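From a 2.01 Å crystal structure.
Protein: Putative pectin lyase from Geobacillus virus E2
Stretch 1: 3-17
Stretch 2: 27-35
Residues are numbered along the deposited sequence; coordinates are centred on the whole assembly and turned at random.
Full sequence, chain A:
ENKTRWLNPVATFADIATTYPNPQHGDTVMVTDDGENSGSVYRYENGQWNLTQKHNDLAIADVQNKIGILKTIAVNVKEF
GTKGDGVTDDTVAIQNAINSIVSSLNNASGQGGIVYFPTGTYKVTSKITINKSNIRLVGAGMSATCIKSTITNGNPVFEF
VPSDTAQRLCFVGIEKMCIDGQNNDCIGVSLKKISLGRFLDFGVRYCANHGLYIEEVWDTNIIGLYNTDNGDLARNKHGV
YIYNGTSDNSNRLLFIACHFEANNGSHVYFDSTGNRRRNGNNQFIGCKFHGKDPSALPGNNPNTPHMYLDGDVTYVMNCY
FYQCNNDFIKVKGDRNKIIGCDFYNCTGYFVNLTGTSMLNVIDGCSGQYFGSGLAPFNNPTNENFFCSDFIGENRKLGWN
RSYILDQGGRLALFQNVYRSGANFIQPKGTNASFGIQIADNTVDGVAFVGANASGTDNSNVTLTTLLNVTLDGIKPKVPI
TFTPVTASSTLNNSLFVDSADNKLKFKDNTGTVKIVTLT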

ATOM      1  N   LYS A   3      23.944  57.485   5.830  1.00 52.57           N
ATOM      2  CA  LYS A   3      25.242  56.839   5.990  1.00 54.41           C
ATOM      3  C   LYS A   3      25.926  56.648   4.647  1.00 53.79           C
ATOM      4  O   LYS A   3      27.157  56.659   4.566  1.00 58.08           O
ATOM      5  CB  LYS A   3      25.104  55.483   6.690  1.00 48.59           C
ATOM      6  CG  LYS A   3      24.452  55.533   8.062  1.00 56.83           C
ATOM      7  CD  LYS A   3      25.443  55.950   9.147  1.00 55.58           C
ATOM      8  CE  LYS A   3      25.250  57.407   9.557  1.00 54.62           C
ATOM      9  NZ  LYS A   3      26.308  57.860  10.495  1.00 49.61           N
ATOM     10  N   THR A   4      25.132  56.444   3.594  1.00 53.78           N
ATOM     11  CA  THR A   4      25.661  56.283   2.244  1.00 54.30           C
ATOM     12  C   THR A   4      24.804  57.075   1.267  1.00 54.71           C
ATOM     13  O   THR A   4      23.568  57.056   1.351  1.00 53.83           O
ATOM     14  CB  THR A   4      25.716  54.799   1.820  1.00 51.89           C
ATOM     15  OG1 THR A   4      26.596  54.080   2.687  1.00 50.27           O
ATOM     16  CG2 THR A   4      26.215  54.650   0.380  1.00 42.43           C
ATOM     17  N   ARG A   5      25.468  57.774   0.343  1.00 47.02           N
ATOM     18  CA  ARG A   5      24.793  58.546  -0.702  1.00 47.87           C
ATOM     19  C   ARG A   5      25.545  58.338  -2.016  1.00 45.03           C
ATOM     20  O   ARG A   5      26.628  58.896  -2.223  1.00 44.75           O
ATOM     21  CB  ARG A   5      24.708  60.020  -0.329  1.00 49.63           C
ATOM     22  CG  ARG A   5      23.848  60.842  -1.273  1.00 58.26           C
ATOM     23  CD  ARG A   5      23.717  62.278  -0.782  1.00 64.05           C
ATOM     24  NE  ARG A   5      24.988  62.992  -0.875  1.00 70.00           N
ATOM     25  CZ  ARG A   5      25.136  64.209  -1.392  1.00 68.16           C
ATOM     26  NH1 ARG A   5      24.084  64.864  -1.867  1.00 64.87           N
ATOM     27  NH2 ARG A   5      26.337  64.774  -1.431  1.00 63.91           N
ATOM     28  N   TRP A   6      24.963  57.533  -2.900  1.00 38.12           N
ATOM     29  CA  TRP A   6      25.601  57.216  -4.168  1.00 37.28           C
ATOM     30  C   TRP A   6      25.522  58.409  -5.117  1.00 41.12           C
ATOM     31  O   TRP A   6      24.436  58.935  -5.388  1.00 41.27           O
ATOM     32  CB  TRP A   6      24.930  55.988  -4.795  1.00 37.35           C
ATOM     33  CG  TRP A   6      25.520  54.688  -4.327  1.00 34.07           C
ATOM     34  CD1 TRP A   6      25.039  53.869  -3.342  1.00 32.85           C
ATOM     35  CD2 TRP A   6      26.720  54.070  -4.818  1.00 28.76           C
ATOM     36  NE1 TRP A   6      25.867  52.773  -3.196  1.00 32.06           N
ATOM     37  CE2 TRP A   6      26.904  52.876  -4.090  1.00 32.01           C
ATOM     38  CE3 TRP A   6      27.651  54.411  -5.808  1.00 32.51           C
ATOM     39  CZ2 TRP A   6      27.976  52.020  -4.321  1.00 29.49           C
ATOM     40  CZ3 TRP A   6      28.716  53.564  -6.034  1.00 32.30           C
ATOM     41  CH2 TRP A   6      28.874  52.381  -5.291  1.00 33.29           C
ATOM     42  N   LEU A   7      26.667  58.840  -5.626  1.00 40.68           N
ATOM     43  CA  LEU A   7      26.670  59.895  -6.627  1.00 43.68           C
ATOM     44  C   LEU A   7      26.878  59.294  -8.017  1.00 41.00           C
ATOM     45  O   LEU A   7      27.175  58.103  -8.170  1.00 37.47           O
ATOM     46  CB  LEU A   7      27.736  60.947  -6.300  1.00 40.19           C
ATOM     47  CG  LEU A   7      27.748  61.486  -4.859  1.00 45.03           C
ATOM     48  CD1 LEU A   7      29.046  62.231  -4.561  1.00 50.32           C
ATOM     49  CD2 LEU A   7      26.543  62.377  -4.550  1.00 45.48           C
ATOM     50  N   ASN A   8      26.693  60.133  -9.040  1.00 40.09           N
ATOM     51  CA  ASN A   8      26.912  59.678 -10.407  1.00 38.93           C
ATOM     52  C   ASN A   8      28.378  59.303 -10.591  1.00 37.01           C
ATOM     53  O   ASN A   8      29.267  59.999 -10.080  1.00 40.02           O
ATOM     54  CB  ASN A   8      26.518  60.752 -11.425  1.00 40.49           C
ATOM     55  CG  ASN A   8      25.029  61.045 -11.420  1.00 46.22           C
ATOM     56  OD1 ASN A   8      24.199  60.140 -11.546  1.00 44.98           O
ATOM     57  ND2 ASN A   8      24.682  62.314 -11.254  1.00 49.10           N
ATOM     58  N   PRO A   9      28.666  58.214 -11.295  1.00 33.26           N
ATOM     59  CA  PRO A   9      30.060  57.802 -11.477  1.00 34.87           C
ATOM     60  C   PRO A   9      30.842  58.852 -12.244  1.00 38.95           C
ATOM     61  O   PRO A   9      30.275  59.731 -12.893  1.00 45.04           O
ATOM     62  CB  PRO A   9      29.951  56.500 -12.283  1.00 30.86           C
ATOM     63  CG  PRO A   9      28.592  56.566 -12.926  1.00 33.12           C
ATOM     64  CD  PRO A   9      27.717  57.294 -11.946  1.00 29.43           C
ATOM     65  N   VAL A  10      32.168  58.740 -12.167  1.00 38.84           N
ATOM     66  CA  VAL A  10      33.092  59.559 -12.936  1.00 43.55           C
ATOM     67  C   VAL A  10      34.074  58.615 -13.612  1.00 46.18           C
ATOM     68  O   VAL A  10      34.103  57.416 -13.332  1.00 37.53           O
ATOM     69  CB  VAL A  10      33.831  60.602 -12.066  1.00 44.70           C
ATOM     70  CG1 VAL A  10      32.836  61.579 -11.461  1.00 42.40           C
ATOM     71  CG2 VAL A  10      34.620  59.920 -10.976  1.00 43.53           C
ATOM     72  N   ALA A  11      34.875  59.170 -14.530  1.00 45.69           N
ATOM     73  CA  ALA A  11      35.761  58.342 -15.346  1.00 50.18           C
ATOM     74  C   ALA A  11      37.028  57.941 -14.595  1.00 49.27           C
ATOM     75  O   ALA A  11      37.451  56.783 -14.660  1.00 46.61           O
ATOM     76  CB  ALA A  11      36.126  59.077 -16.642  1.00 48.50           C
ATOM     77  N   THR A  12      37.668  58.887 -13.912  1.00 51.11           N
ATOM     78  CA  THR A  12      38.965  58.671 -13.288  1.00 49.62           C
ATOM     79  C   THR A  12      38.939  59.162 -11.851  1.00 48.44           C
ATOM     80  O   THR A  12      38.095  59.972 -11.456  1.00 51.25           O
ATOM     81  CB  THR A  12      40.100  59.402 -14.027  1.00 54.52           C
ATOM     82  OG1 THR A  12      40.139  60.773 -13.600  1.00 51.42           O
ATOM     83  CG2 THR A  12      39.911  59.344 -15.538  1.00 49.69           C
ATOM     84  N   PHE A  13      39.905  58.666 -11.077  1.00 47.66           N
ATOM     85  CA  PHE A  13      40.026  59.101  -9.693  1.00 50.64           C
ATOM     86  C   PHE A  13      40.184  60.613  -9.610  1.00 54.30           C
ATOM     87  O   PHE A  13      39.562  61.266  -8.763  1.00 48.33           O
ATOM     88  CB  PHE A  13      41.201  58.392  -9.027  1.00 50.88           C
ATOM     89  CG  PHE A  13      41.480  58.875  -7.634  1.00 55.59           C
ATOM     90  CD1 PHE A  13      42.590  59.660  -7.369  1.00 57.23           C
ATOM     91  CD2 PHE A  13      40.620  58.558  -6.595  1.00 53.19           C
ATOM     92  CE1 PHE A  13      42.844  60.101  -6.095  1.00 54.65           C
ATOM     93  CE2 PHE A  13      40.868  59.003  -5.315  1.00 52.62           C
ATOM     94  CZ  PHE A  13      41.979  59.774  -5.064  1.00 57.66           C
ATOM     95  N   ALA A  14      40.986  61.188 -10.513  1.00 53.45           N
ATOM     96  CA  ALA A  14      41.197  62.632 -10.523  1.00 52.75           C
ATOM     97  C   ALA A  14      39.900  63.403 -10.761  1.00 56.82           C
ATOM     98  O   ALA A  14      39.761  64.535 -10.279  1.00 55.44           O
ATOM     99  CB  ALA A  14      42.239  62.992 -11.584  1.00 57.55           C
ATOM    100  N   ASP A  15      38.940  62.819 -11.490  1.00 55.78           N
ATOM    101  CA  ASP A  15      37.677  63.513 -11.746  1.00 54.23           C
ATOM    102  C   ASP A  15      36.776  63.589 -10.519  1.00 53.37           C
ATOM    103  O   ASP A  15      35.766  64.300 -10.561  1.00 53.47           O
ATOM    104  CB  ASP A  15      36.901  62.855 -12.894  1.00 53.46           C
ATOM    105  CG  ASP A  15      37.754  62.623 -14.127  1.00 59.65           C
ATOM    106  OD1 ASP A  15      37.689  61.514 -14.700  1.00 61.07           O
ATOM    107  OD2 ASP A  15      38.505  63.545 -14.520  1.00 67.10           O
ATOM    108  N   ILE A  16      37.109  62.879  -9.440  1.00 54.46           N
ATOM    109  CA  ILE A  16      36.286  62.920  -8.237  1.00 46.81           C
ATOM    110  C   ILE A  16      36.293  64.316  -7.631  1.00 51.65           C
ATOM    111  O   ILE A  16      35.240  64.856  -7.267  1.00 50.30           O
ATOM    112  CB  ILE A  16      36.774  61.878  -7.219  1.00 53.73           C
ATOM    113  CG1 ILE A  16      36.664  60.460  -7.782  1.00 52.32           C
ATOM    114  CG2 ILE A  16      35.993  62.004  -5.926  1.00 56.82           C
ATOM    115  CD1 ILE A  16      37.121  59.394  -6.791  1.00 51.85           C
ATOM    116  N   ALA A  17      37.487  64.909  -7.492  1.00 56.82           N
ATOM    117  CA  ALA A  17      37.621  66.228  -6.869  1.00 56.74           C
ATOM    118  C   ALA A  17      36.998  67.322  -7.729  1.00 56.24           C
ATOM    119  O   ALA A  17      36.333  68.228  -7.210  1.00 57.64           O
ATOM    120  CB  ALA A  17      39.094  66.533  -6.607  1.00 49.64           C
ATOM    121  N   ASP A  27      29.154  60.141   1.101  1.00 50.58           N
ATOM    122  CA  ASP A  27      29.108  60.197  -0.351  1.00 49.87           C
ATOM    123  C   ASP A  27      29.948  59.076  -0.945  1.00 47.42           C
ATOM    124  O   ASP A  27      31.075  58.821  -0.506  1.00 46.95           O
ATOM    125  CB  ASP A  27      29.594  61.562  -0.852  1.00 52.78           C
ATOM    126  CG  ASP A  27      28.534  62.635  -0.714  1.00 58.56           C
ATOM    127  OD1 ASP A  27      27.491  62.336  -0.086  1.00 56.87           O
ATOM    128  OD2 ASP A  27      28.740  63.766  -1.222  1.00 56.88           O
ATOM    129  N   THR A  28      29.386  58.398  -1.943  1.00 44.11           N
ATOM    130  CA  THR A  28      29.989  57.210  -2.527  1.00 40.58           C
ATOM    131  C   THR A  28      29.925  57.335  -4.041  1.00 39.75           C
ATOM    132  O   THR A  28      28.866  57.654  -4.597  1.00 40.36           O
ATOM    133  CB  THR A  28      29.267  55.951  -2.030  1.00 41.15           C
ATOM    134  OG1 THR A  28      29.192  55.994  -0.601  1.00 42.31           O
ATOM    135  CG2 THR A  28      30.006  54.698  -2.439  1.00 37.23           C
ATOM    136  N   VAL A  29      31.069  57.136  -4.699  1.00 36.57           N
ATOM    137  CA  VAL A  29      31.181  57.254  -6.149  1.00 36.59           C
ATOM    138  C   VAL A  29      32.079  56.143  -6.659  1.00 37.18           C
ATOM    139  O   VAL A  29      33.064  55.771  -6.009  1.00 38.51           O
ATOM    140  CB  VAL A  29      31.737  58.629  -6.608  1.00 43.63           C
ATOM    141  CG1 VAL A  29      33.142  58.833  -6.103  1.00 41.92           C
ATOM    142  CG2 VAL A  29      31.707  58.759  -8.126  1.00 39.03           C
ATOM    143  N   MET A  30      31.737  55.622  -7.833  1.00 29.93           N
ATOM    144  CA  MET A  30      32.580  54.679  -8.548  1.00 33.37           C
ATOM    145  C   MET A  30      33.275  55.411  -9.685  1.00 34.10           C
ATOM    146  O   MET A  30      32.675  56.270 -10.340  1.00 29.32           O
ATOM    147  CB  MET A  30      31.751  53.520  -9.110  1.00 31.91           C
ATOM    148  CG  MET A  30      32.513  52.593 -10.023  1.00 28.86           C
ATOM    149  SD  MET A  30      31.455  51.325 -10.744  0.74 23.53           S
ATOM    150  CE  MET A  30      31.103  50.310  -9.313  1.00 29.59           C
ATOM    151  N   VAL A  31      34.532  55.069  -9.932  1.00 36.56           N
ATOM    152  CA  VAL A  31      35.203  55.532 -11.133  1.00 44.31           C
ATOM    153  C   VAL A  31      35.306  54.353 -12.093  1.00 42.71           C
ATOM    154  O   VAL A  31      35.584  53.217 -11.682  1.00 38.50           O
ATOM    155  CB  VAL A  31      36.562  56.190 -10.812  1.00 47.24           C
ATOM    156  CG1 VAL A  31      36.423  57.142  -9.626  1.00 43.58           C
ATOM    157  CG2 VAL A  31      37.662  55.193 -10.562  1.00 42.71           C
ATOM    158  N   THR A  32      35.011  54.618 -13.366  1.00 44.13           N
ATOM    159  CA  THR A  32      34.607  53.587 -14.307  1.00 45.75           C
ATOM    160  C   THR A  32      35.526  53.402 -15.506  1.00 47.73           C
ATOM    161  O   THR A  32      35.477  52.336 -16.127  1.00 44.03           O
ATOM    162  CB  THR A  32      33.191  53.886 -14.823  1.00 45.55           C
ATOM    163  OG1 THR A  32      33.170  55.176 -15.461  1.00 43.59           O
ATOM    164  CG2 THR A  32      32.200  53.892 -13.672  1.00 38.34           C
ATOM    165  N   ASP A  33      36.345  54.391 -15.856  1.00 49.55           N
ATOM    166  CA  ASP A  33      37.278  54.302 -16.978  1.00 53.23           C
ATOM    167  C   ASP A  33      38.643  54.834 -16.568  1.00 53.79           C
ATOM    168  O   ASP A  33      39.198  55.748 -17.179  1.00 56.29           O
ATOM    169  CB  ASP A  33      36.745  55.047 -18.197  1.00 53.82           C
ATOM    170  CG  ASP A  33      37.131  54.376 -19.491  1.00 63.41           C
ATOM    171  OD1 ASP A  33      38.270  54.593 -19.957  1.00 68.88           O
ATOM    172  OD2 ASP A  33      36.302  53.616 -20.038  1.00 63.85           O
ATOM    173  N   ASP A  34      39.190  54.260 -15.496  1.00 55.00           N
ATOM    174  CA  ASP A  34      40.503  54.610 -14.967  1.00 51.16           C
ATOM    175  C   ASP A  34      41.526  53.511 -15.238  1.00 51.81           C
ATOM    176  O   ASP A  34      42.524  53.405 -14.521  1.00 53.71           O
ATOM    177  CB  ASP A  34      40.398  54.887 -13.467  1.00 53.58           C
ATOM    178  CG  ASP A  34      41.453  55.865 -12.965  1.00 56.75           C
ATOM    179  OD1 ASP A  34      42.295  56.322 -13.770  1.00 57.04           O
ATOM    180  OD2 ASP A  34      41.428  56.180 -11.755  1.00 56.11           O
ATOM    181  N   GLY A  35      41.285  52.676 -16.248  1.00 53.20           N
ATOM    182  CA  GLY A  35      42.220  51.627 -16.616  1.00 55.08           C
ATOM    183  C   GLY A  35      42.197  50.427 -15.695  1.00 56.41           C
ATOM    184  O   GLY A  35      41.168  49.760 -15.561  1.00 59.32           O
TER
HETATM  185  O   HOH W   1      29.293  56.407  -8.562  1.00 32.58           O

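The two stretches run side by side, pairing as parallel strands at Arg 5–Asp 27 and Trp 6–Thr 28 and meeting again at a single bridge farther on, and bury 890 Å² between them; the pairing slips by one residue partway along. Stretch 2 begins at Asp 27, paired with Arg 5. Their side chains lie on the same face of the sheet and converge at their ends in a two-pronged salt bridge: Arg 5 NE donates to Asp 27 OD1 at 2.7 Å, and Arg 5 NH2 to Asp 27 OD2 at 2.6 Å. The carboxylate meets the guanidinium at its edge, where the N-H groups point, so a buried aspartate has its charge matched.

Thr 28 supplies the backbone core of this first ladder. Its N donates to Arg 5 O (2.8 Å), and its O accepts from Leu 7 N (2.7 Å), so that one residue bonds to both neighbours of its partner Trp 6, as parallel pairing requires. On the face shared by Thr 28 and Trp 6, the methyl Thr 28 CG2 sits 3.7 Å from the centroid of the six-membered indole ring, almost on the ring normal, a CH-pi contact. Threonine suits the place by offering a methyl to the ring while its hydroxyl bonds elsewhere.

Val 29 is buried and branched, and its two methyls reach different neighbours: CG2 lies 4.2 Å from Val 10 CG2, and CG1 lies 4.1 Å from Ile 16 CD1. Met 30 falls where the register shifts. Here a water fills the gap between the backbones, accepting from Met 30 N and donating to Leu 7 O, both at 2.7 Å. Direct pairing resumes as Val 10 N donates to Met 30 O at 3.1 Å, while the methionine's CB packs 4.3 Å from Trp 6 CZ3.

Val 31 bridges with Val 10 and completes the apolar cluster: its CG1 lies 3.6 Å from Val 10 CG2 and 3.7 Å from Ile 16 CD1, tying helical Ile 16 to Val 31. Compact, beta-branched side chains suit this buried packing. Thr 32 then bonds twice to one carbonyl, Val 10 O, through its N (2.9 Å) and its OG1 (3.2 Å), and its CG2 rests 3.7 Å from Pro 9 CB.

Beyond the bridge, Asp 33 contributes mainly backbone, its N donating to Ala 11 O at 2.9 Å, while the end of its side chain leads away. Asp 34 instead turns its carboxylate inward, and OD2 accepts from Phe 13 N at 3.0 Å, satisfying a backbone amide in the turn before the helix. Gly 35 makes no contact; its positive phi favours glycine.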